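Local coordinates for protein SusD homolog (Bacteroides ovatus, PDB 4F53) that probably binds mucin O-glycan sugars at the bacterial surface, as a SusD-type outer-membrane lipoprotein with a TPR-like helical fold, at residues 27-32 with 179-184; 113-118 with 191-196; 201-206 with 333-338. All blocks are in the same frame, centred on the assembly; numbering follows the deposited sequence.

Contact 1: 27-32 with 179-184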
loop_
_atom_site.group_PDB
_atom_site.type_symbol
_atom_site.label_atom_id
_atom_site.label_comp_id
_atom_site.label_asym_id
_atom_site.label_seq_id
_atom_site.Cartn_x
_atom_site.Cartn_y
_atom_site.Cartn_z
ATOM N N LEU A 27 30.857 0.555 3.359
ATOM C CA LEU A 27 30.068 1.402 2.459
ATOM C C LEU A 27 28.959 0.597 1.765
ATOM O O LEU A 27 27.838 1.083 1.714
ATOM C CB LEU A 27 30.971 2.112 1.421
ATOM C CG LEU A 27 30.294 2.965 0.320
ATOM C CD1 LEU A 27 29.394 4.068 0.899
ATOM C CD2 LEU A 27 31.315 3.568 -0.600
ATOM N N VAL A 28 29.268 -0.617 1.254
ATOM C CA VAL A 28 28.333 -1.521 0.558
ATOM C C VAL A 28 27.123 -1.851 1.484
ATOM O O VAL A 28 25.973 -1.739 1.048
ATOM C CB VAL A 28 29.070 -2.796 0.055
ATOM C CG1 VAL A 28 28.102 -3.930 -0.297
ATOM C CG2 VAL A 28 29.969 -2.470 -1.132
ATOM N N ARG A 29 27.398 -2.194 2.759
ATOM C CA ARG A 29 26.429 -2.484 3.820
ATOM C C ARG A 29 25.531 -1.271 4.053
ATOM O O ARG A 29 24.320 -1.409 4.192
ATOM C CB ARG A 29 27.185 -2.850 5.105
ATOM C CG ARG A 29 26.373 -2.802 6.399
ATOM C CD ARG A 29 27.260 -2.439 7.570
ATOM N NE ARG A 29 26.474 -2.036 8.735
ATOM C CZ ARG A 29 26.982 -1.809 9.942
ATOM N NH1 ARG A 29 28.288 -1.945 10.158
ATOM N NH2 ARG A 29 26.191 -1.458 10.946
ATOM N N SER A 30 26.144 -0.090 4.103
ATOM C CA SER A 30 25.475 1.187 4.294
ATOM C C SER A 30 24.494 1.486 3.127
ATOM O O SER A 30 23.350 1.857 3.379
ATOM C CB SER A 30 26.520 2.291 4.438
ATOM O OG SER A 30 25.908 3.539 4.722
ATOM N N LEU A 31 24.936 1.276 1.868
ATOM C CA LEU A 31 24.151 1.509 0.651
ATOM C C LEU A 31 22.991 0.536 0.566
ATOM O O LEU A 31 21.875 0.974 0.295
ATOM C CB LEU A 31 25.035 1.422 -0.616
ATOM C CG LEU A 31 26.207 2.431 -0.704
ATOM C CD1 LEU A 31 27.182 2.057 -1.791
ATOM C CD2 LEU A 31 25.725 3.850 -0.895
ATOM N N ALA A 32 23.241 -0.771 0.828
ATOM C CA ALA A 32 22.229 -1.842 0.832
ATOM C C ALA A 32 21.107 -1.520 1.837
ATOM O O ALA A 32 19.923 -1.690 1.532
ATOM C CB ALA A 32 22.876 -3.185 1.172
ATOM N N SER A 179 25.754 -11.046 5.840
ATOM C CA SER A 179 25.921 -10.238 7.049
ATOM C C SER A 179 24.607 -9.620 7.506
ATOM O O SER A 179 23.957 -8.889 6.755
ATOM C CB SER A 179 26.975 -9.165 6.834
ATOM O OG SER A 179 27.268 -8.490 8.049
ATOM N N SER A 180 24.221 -9.941 8.752
ATOM C CA SER A 180 22.982 -9.493 9.376
ATOM C C SER A 180 22.919 -7.961 9.542
ATOM O O SER A 180 21.816 -7.404 9.569
ATOM C CB SER A 180 22.794 -10.178 10.723
ATOM O OG SER A 180 23.789 -9.763 11.640
ATOM N N SER A 181 24.080 -7.283 9.602
ATOM C CA SER A 181 24.129 -5.833 9.735
ATOM C C SER A 181 23.667 -5.109 8.450
ATOM O O SER A 181 23.335 -3.922 8.540
ATOM C CB SER A 181 25.530 -5.364 10.131
ATOM O OG SER A 181 26.477 -5.671 9.119
ATOM N N ALA A 182 23.658 -5.800 7.268
ATOM C CA ALA A 182 23.208 -5.227 5.985
ATOM C C ALA A 182 21.707 -5.475 5.757
ATOM O O ALA A 182 21.174 -5.047 4.732
ATOM C CB ALA A 182 24.006 -5.831 4.836
ATOM N N ASP A 183 21.024 -6.167 6.696
ATOM C CA ASP A 183 19.620 -6.532 6.513
ATOM C C ASP A 183 18.827 -6.400 7.805
ATOM O O ASP A 183 18.942 -7.238 8.696
ATOM C CB ASP A 183 19.557 -7.974 5.966
ATOM C CG ASP A 183 18.182 -8.588 5.747
ATOM O OD1 ASP A 183 17.173 -7.831 5.759
ATOM O OD2 ASP A 183 18.116 -9.814 5.530
ATOM N N ARG A 184 17.978 -5.380 7.880
ATOM C CA ARG A 184 17.151 -5.134 9.064
ATOM C C ARG A 184 15.758 -5.742 8.906
ATOM O O ARG A 184 14.859 -5.440 9.692
ATOM C CB ARG A 184 17.059 -3.621 9.357
ATOM C CG ARG A 184 18.413 -2.974 9.600
ATOM C CD ARG A 184 18.305 -1.480 9.919
ATOM N NE ARG A 184 17.765 -1.247 11.263
ATOM C CZ ARG A 184 18.471 -1.342 12.387
ATOM N NH1 ARG A 184 19.759 -1.657 12.346
ATOM N NH2 ARG A 184 17.891 -1.149 13.558
#

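Contact 2: 113-118 with 191-196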
loop_
_atom_site.group_PDB
_atom_site.type_symbol
_atom_site.label_atom_id
_atom_site.label_comp_id
_atom_site.label_asym_id
_atom_site.label_seq_id
_atom_site.Cartn_x
_atom_site.Cartn_y
_atom_site.Cartn_z
ATOM N N LEU A 113 24.067 -7.547 -5.416
ATOM C CA LEU A 113 23.555 -6.897 -6.626
ATOM C C LEU A 113 22.126 -7.366 -6.908
ATOM O O LEU A 113 21.309 -6.571 -7.381
ATOM C CB LEU A 113 24.473 -7.166 -7.829
ATOM C CG LEU A 113 25.876 -6.602 -7.719
ATOM C CD1 LEU A 113 26.808 -7.316 -8.676
ATOM C CD2 LEU A 113 25.894 -5.070 -7.867
ATOM N N SER A 114 21.817 -8.636 -6.556
ATOM C CA SER A 114 20.484 -9.209 -6.714
ATOM C C SER A 114 19.514 -8.594 -5.711
ATOM O O SER A 114 18.386 -8.266 -6.069
ATOM C CB SER A 114 20.533 -10.726 -6.577
ATOM O OG SER A 114 21.122 -11.250 -7.755
ATOM N N LEU A 115 19.975 -8.393 -4.468
ATOM C CA LEU A 115 19.171 -7.753 -3.432
ATOM C C LEU A 115 18.928 -6.270 -3.775
ATOM O O LEU A 115 17.810 -5.798 -3.637
ATOM C CB LEU A 115 19.854 -7.882 -2.078
ATOM C CG LEU A 115 19.763 -9.239 -1.416
ATOM C CD1 LEU A 115 20.724 -9.301 -0.270
ATOM C CD2 LEU A 115 18.347 -9.538 -0.950
ATOM N N ALA A 116 19.961 -5.559 -4.276
ATOM C CA ALA A 116 19.847 -4.160 -4.708
ATOM C C ALA A 116 18.775 -4.032 -5.804
ATOM O O ALA A 116 17.931 -3.139 -5.727
ATOM C CB ALA A 116 21.197 -3.650 -5.211
ATOM N N GLU A 117 18.771 -4.968 -6.779
ATOM C CA GLU A 117 17.776 -5.026 -7.853
ATOM C C GLU A 117 16.382 -5.359 -7.318
ATOM O O GLU A 117 15.406 -4.811 -7.824
ATOM C CB GLU A 117 18.168 -6.052 -8.930
ATOM C CG GLU A 117 17.584 -5.737 -10.299
ATOM C CD GLU A 117 18.067 -4.431 -10.905
ATOM O OE1 GLU A 117 19.202 -4.003 -10.587
ATOM O OE2 GLU A 117 17.303 -3.827 -11.692
ATOM N N LEU A 118 16.285 -6.261 -6.317
ATOM C CA LEU A 118 15.010 -6.620 -5.686
ATOM C C LEU A 118 14.384 -5.374 -5.028
ATOM O O LEU A 118 13.192 -5.142 -5.203
ATOM C CB LEU A 118 15.192 -7.756 -4.661
ATOM C CG LEU A 118 13.923 -8.226 -3.897
ATOM C CD1 LEU A 118 12.882 -8.806 -4.837
ATOM C CD2 LEU A 118 14.276 -9.249 -2.837
ATOM N N SER A 191 17.248 -17.460 2.399
ATOM C CA SER A 191 16.065 -18.294 2.109
ATOM C C SER A 191 14.754 -17.523 2.395
ATOM O O SER A 191 13.753 -17.748 1.727
ATOM C CB SER A 191 16.118 -19.598 2.902
ATOM O OG SER A 191 15.917 -19.384 4.289
ATOM N N ALA A 192 14.780 -16.604 3.368
ATOM C CA ALA A 192 13.648 -15.729 3.680
ATOM C C ALA A 192 13.417 -14.717 2.522
ATOM O O ALA A 192 12.276 -14.418 2.198
ATOM C CB ALA A 192 13.891 -15.007 4.991
ATOM N N TRP A 193 14.504 -14.264 1.864
ATOM C CA TRP A 193 14.492 -13.354 0.714
ATOM C C TRP A 193 13.993 -14.063 -0.535
ATOM O O TRP A 193 13.364 -13.427 -1.376
ATOM C CB TRP A 193 15.893 -12.739 0.479
ATOM C CG TRP A 193 16.153 -11.589 1.402
ATOM C CD1 TRP A 193 17.096 -11.525 2.385
ATOM C CD2 TRP A 193 15.415 -10.353 1.471
ATOM N NE1 TRP A 193 17.007 -10.323 3.050
ATOM C CE2 TRP A 193 15.953 -9.606 2.542
ATOM C CE3 TRP A 193 14.286 -9.843 0.786
ATOM C CZ2 TRP A 193 15.443 -8.356 2.911
ATOM C CZ3 TRP A 193 13.778 -8.607 1.160
ATOM C CH2 TRP A 193 14.367 -7.869 2.192
ATOM N N TYR A 194 14.277 -15.374 -0.646
ATOM C CA TYR A 194 13.815 -16.264 -1.718
ATOM C C TYR A 194 12.296 -16.316 -1.688
ATOM O O TYR A 194 11.669 -16.164 -2.735
ATOM C CB TYR A 194 14.419 -17.679 -1.553
ATOM C CG TYR A 194 13.985 -18.660 -2.623
ATOM C CD1 TYR A 194 14.574 -18.650 -3.887
ATOM C CD2 TYR A 194 12.978 -19.595 -2.378
ATOM C CE1 TYR A 194 14.180 -19.551 -4.877
ATOM C CE2 TYR A 194 12.563 -20.491 -3.370
ATOM C CZ TYR A 194 13.176 -20.471 -4.615
ATOM O OH TYR A 194 12.795 -21.349 -5.603
ATOM N N LYS A 195 11.705 -16.503 -0.480
ATOM C CA LYS A 195 10.247 -16.535 -0.283
ATOM C C LYS A 195 9.630 -15.190 -0.582
ATOM O O LYS A 195 8.563 -15.142 -1.182
ATOM C CB LYS A 195 9.880 -16.958 1.158
ATOM C CG LYS A 195 10.281 -18.396 1.479
ATOM C CD LYS A 195 9.657 -18.809 2.781
ATOM C CE LYS A 195 10.377 -19.978 3.392
ATOM N NZ LYS A 195 9.712 -20.410 4.647
ATOM N N PHE A 196 10.302 -14.089 -0.181
ATOM C CA PHE A 196 9.847 -12.711 -0.418
ATOM C C PHE A 196 9.773 -12.452 -1.933
ATOM O O PHE A 196 8.754 -11.944 -2.399
ATOM C CB PHE A 196 10.811 -11.703 0.275
ATOM C CG PHE A 196 10.513 -10.230 0.079
ATOM C CD1 PHE A 196 10.888 -9.577 -1.092
ATOM C CD2 PHE A 196 9.862 -9.501 1.064
ATOM C CE1 PHE A 196 10.590 -8.216 -1.280
ATOM C CE2 PHE A 196 9.589 -8.138 0.893
ATOM C CZ PHE A 196 9.964 -7.500 -0.269
#

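Contact 3: 201-206 with 333-338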
loop_
_atom_site.group_PDB
_atom_site.type_symbol
_atom_site.label_atom_id
_atom_site.label_comp_id
_atom_site.label_asym_id
_atom_site.label_seq_id
_atom_site.Cartn_x
_atom_site.Cartn_y
_atom_site.Cartn_z
ATOM N N LYS A 201 6.623 -11.853 -6.983
ATOM C CA LYS A 201 6.305 -12.369 -8.312
ATOM C C LYS A 201 4.792 -12.675 -8.395
ATOM O O LYS A 201 4.158 -12.293 -9.368
ATOM C CB LYS A 201 7.171 -13.607 -8.627
ATOM C CG LYS A 201 6.863 -14.264 -9.980
ATOM C CD LYS A 201 7.860 -15.401 -10.262
ATOM C CE LYS A 201 7.566 -16.157 -11.531
ATOM N NZ LYS A 201 8.538 -17.267 -11.731
ATOM N N LEU A 202 4.213 -13.294 -7.360
ATOM C CA LEU A 202 2.776 -13.606 -7.294
ATOM C C LEU A 202 1.955 -12.317 -7.209
ATOM O O LEU A 202 0.928 -12.215 -7.860
ATOM C CB LEU A 202 2.500 -14.538 -6.082
ATOM C CG LEU A 202 1.053 -14.852 -5.715
ATOM C CD1 LEU A 202 0.367 -15.700 -6.793
ATOM C CD2 LEU A 202 1.001 -15.575 -4.402
ATOM N N ARG A 203 2.419 -11.331 -6.442
ATOM C CA ARG A 203 1.739 -10.035 -6.304
ATOM C C ARG A 203 1.668 -9.330 -7.677
ATOM O O ARG A 203 0.605 -8.894 -8.080
ATOM C CB ARG A 203 2.431 -9.138 -5.250
ATOM C CG ARG A 203 1.857 -7.701 -5.240
ATOM C CD ARG A 203 2.779 -6.710 -4.579
ATOM N NE ARG A 203 2.673 -6.756 -3.118
ATOM C CZ ARG A 203 3.383 -5.978 -2.305
ATOM N NH1 ARG A 203 4.255 -5.107 -2.802
ATOM N NH2 ARG A 203 3.199 -6.037 -0.991
HETATM N N MSE A 204 2.767 -9.336 -8.423
HETATM C CA MSE A 204 2.828 -8.709 -9.737
HETATM C C MSE A 204 2.075 -9.512 -10.809
HETATM O O MSE A 204 1.488 -8.900 -11.682
HETATM C CB MSE A 204 4.271 -8.485 -10.136
HETATM C CG MSE A 204 4.950 -7.476 -9.226
HETATM SE SE MSE A 204 6.721 -7.096 -9.869
HETATM C CE MSE A 204 6.281 -6.334 -11.543
ATOM N N ALA A 205 2.057 -10.850 -10.718
ATOM C CA ALA A 205 1.299 -11.675 -11.650
ATOM C C ALA A 205 -0.182 -11.425 -11.446
ATOM O O ALA A 205 -0.880 -11.140 -12.416
ATOM C CB ALA A 205 1.622 -13.150 -11.444
HETATM N N MSE A 206 -0.651 -11.423 -10.180
HETATM C CA MSE A 206 -2.059 -11.152 -9.862
HETATM C C MSE A 206 -2.490 -9.729 -10.332
HETATM O O MSE A 206 -3.594 -9.545 -10.854
HETATM C CB MSE A 206 -2.315 -11.316 -8.361
HETATM C CG MSE A 206 -3.787 -11.529 -8.045
HETATM SE SE MSE A 206 -4.442 -13.194 -8.868
HETATM C CE MSE A 206 -3.182 -14.474 -7.974
ATOM N N VAL A 333 6.008 -2.329 8.529
ATOM C CA VAL A 333 5.385 -3.447 7.838
ATOM C C VAL A 333 5.708 -3.325 6.357
ATOM O O VAL A 333 5.259 -2.374 5.709
ATOM C CB VAL A 333 3.854 -3.513 8.129
ATOM C CG1 VAL A 333 3.185 -4.608 7.293
ATOM C CG2 VAL A 333 3.571 -3.701 9.631
ATOM N N VAL A 334 6.477 -4.298 5.807
ATOM C CA VAL A 334 6.893 -4.236 4.400
ATOM C C VAL A 334 6.031 -5.176 3.517
ATOM O O VAL A 334 5.524 -4.742 2.489
ATOM C CB VAL A 334 8.421 -4.502 4.228
ATOM C CG1 VAL A 334 8.834 -4.390 2.766
ATOM C CG2 VAL A 334 9.258 -3.557 5.099
ATOM N N PHE A 335 5.869 -6.445 3.913
ATOM C CA PHE A 335 5.133 -7.428 3.136
ATOM C C PHE A 335 4.705 -8.568 4.058
ATOM O O PHE A 335 5.520 -9.403 4.486
ATOM C CB PHE A 335 6.011 -7.925 1.960
ATOM C CG PHE A 335 5.338 -8.587 0.769
ATOM C CD1 PHE A 335 4.079 -9.161 0.885
ATOM C CD2 PHE A 335 6.014 -8.723 -0.447
ATOM C CE1 PHE A 335 3.499 -9.834 -0.186
ATOM C CE2 PHE A 335 5.424 -9.379 -1.522
ATOM C CZ PHE A 335 4.162 -9.925 -1.389
ATOM N N ARG A 336 3.420 -8.585 4.376
ATOM C CA ARG A 336 2.825 -9.575 5.274
ATOM C C ARG A 336 2.602 -10.908 4.584
ATOM O O ARG A 336 2.206 -10.940 3.415
ATOM C CB ARG A 336 1.472 -9.071 5.785
ATOM C CG ARG A 336 1.514 -7.774 6.574
ATOM C CD ARG A 336 0.224 -7.719 7.342
ATOM N NE ARG A 336 0.045 -6.519 8.158
ATOM C CZ ARG A 336 0.462 -6.392 9.411
ATOM N NH1 ARG A 336 1.174 -7.349 9.981
ATOM N NH2 ARG A 336 0.213 -5.284 10.089
ATOM N N ALA A 337 2.789 -12.006 5.331
ATOM C CA ALA A 337 2.517 -13.378 4.851
ATOM C C ALA A 337 1.018 -13.561 4.619
ATOM O O ALA A 337 0.656 -14.266 3.703
ATOM C CB ALA A 337 3.027 -14.420 5.857
ATOM N N SER A 338 0.151 -12.898 5.411
ATOM C CA SER A 338 -1.304 -12.988 5.222
ATOM C C SER A 338 -1.721 -12.490 3.808
ATOM O O SER A 338 -2.624 -13.078 3.218
ATOM C CB SER A 338 -2.053 -12.233 6.319
ATOM O OG SER A 338 -1.804 -10.844 6.217
HETATM O O HOH W 1 4.817 -3.775 0.146
#

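Contact 1: 27-32 with 179-184
R29 reaches from helix 25-37 to S181 with its aliphatic stem and its guanidinium, and the touching is by van der Waals packing. CG lies anti to the backbone N (chi1 163°), and the chain stays extended as far as NE, which carries the flat end alongside the 180-182 turn. There S181 CB sits 3.7 Å above the guanidinium plane, offset toward its rim, while S181 OG comes within 3.7 Å of R29 NE over the same group.

The apolar part of the contact lies closer to the helix backbone, where R29 CG packs against A182 CA at 4.0 Å and A182 CB at 4.1 Å. Separately, one turn further on, the A32 methyl CB comes only loosely to the carbonyl oxygen A182 O, 4.4 Å away. Helix 25-37 is thereby joined to the loop between helices 152-173 and 190-207 of this TPR-like, largely helical fold, and F112 of helix 110-131 touches both alanines.

Hydrogen bonds shape the loop from within. A182 N bonds to S179 O and D183 N to S180 O, closing a short 3-10 turn, and the hydroxyls S179 OG and S181 OG pair at 3.1 Å. Just beyond, D183 OD1 accepts from Q36 NE2 of helix 25-37 and from the I185 and Y186 amides, while OD2 accepts from G188 N.

Contact 2: 113-118 with 191-196
W193 NE1 donates a hydrogen bond to D183 OD2, which ties the indole N-H to the loop ahead of helix 190-207 and probably limits rotation of the ring. The bond satisfies the N-H of the buried indole, whose one face is turned to L115 of helix 110-131. L115 CD2 stands over the five-membered ring of W193, 3.9 Å from its centroid and 14° off the normal, a CH-pi contact in which the methyl comes nearest to W193 CG at 3.8 Å. The two side chains meet at about a right angle, the leucine branch running onto the flat of the indole.

Three residues on, L118 follows on the same side of its helix. Its CG is anti to the backbone N (chi1 179°), and this extends the side chain toward helix 190-207, where CD2 rests in the angle at which the W193 and F196 rings meet. That single methyl, L118 CD2, lies 3.7 Å from W193 CE3 and 3.8 Å from F196 CD1, approaching both rings at a slant.

The helix segments run in roughly the same direction, at 35° to one another, and the axes of the two segments approach to 12.1 Å. Large side chains bridge this wide spacing between two helices of the TPR-like domain. All four touching residues are buried.

Within segment 191-196, the rings of W193 and F196 also support each other: W193 CZ3 sits 3.7 Å above the F196 plane, over its centre. Y186 meets W193 edge-to-face and touches F196 as well. L163 of helix 152-173 packs on L118, and F178 on L115.

Contact 3: 201-206 with 333-338
The backbones of helix segment 201-206 and strand segment 333-335 stay well apart, with the CA atoms of R203 and F335, the nearest pair, 10.4 Å from each other. R203 and F335 reach into the interval from opposite directions, and the guanidinium of R203 lies flat on the ring of F335. The centres are 4.1 Å apart, the planes are 24° from parallel, and R203 CZ lies 12° off the normal of the F335 ring, so the stack is also a cation-pi contact. R203 NH2 is the atom that sits over the middle of the ring, 3.7 Å from F335 CD1, while NE of R203 is displaced toward F335 CZ. A bend at chi3 (-81°) turns the end of the otherwise extended arginine chain onto this face.

The polar edge of the guanidinium is used separately. R203 NH2 donates to a water at 3.0 Å, which lies in the guanidinium plane and in turn donates to V334 O at 2.6 Å, linking the arginine to the strand backbone. Outside the two segments, R203 NE forms a salt bridge with E339 OE2 at the start of helix 337-349. The stack on F335 and the pairing with E339 should together fix the rotation of the buried group, and the E339 carboxylate probably balances its charge. On the F335 side, F196 adds an edge-to-face ring contact.

Two successive residues, V334 and F335, bond through their backbones to the single A241 of the antiparallel strand 241-243, a classic beta bulge at the residues that receive the arginine of helix 190-207.

In the fold
From the N terminus, helix 25-37 enters contact 1, whose loop closes only when the chain reaches residues 179-184. Contact 2 opens within that span, on helix 110-131, and closes just afterwards at 191-196, so the two cross along the chain; in space they touch through the loop ahead of helix 190-207. Contact 3 then opens further down helix 190-207 and closes at 333-338, in series with both. That helix serves contacts 2 and 3, whose centres are 13 Å apart and which meet through aromatic side chains. Together they connect the N-terminal helices, through helix 190-207, to the short strand pair and helix 337-349.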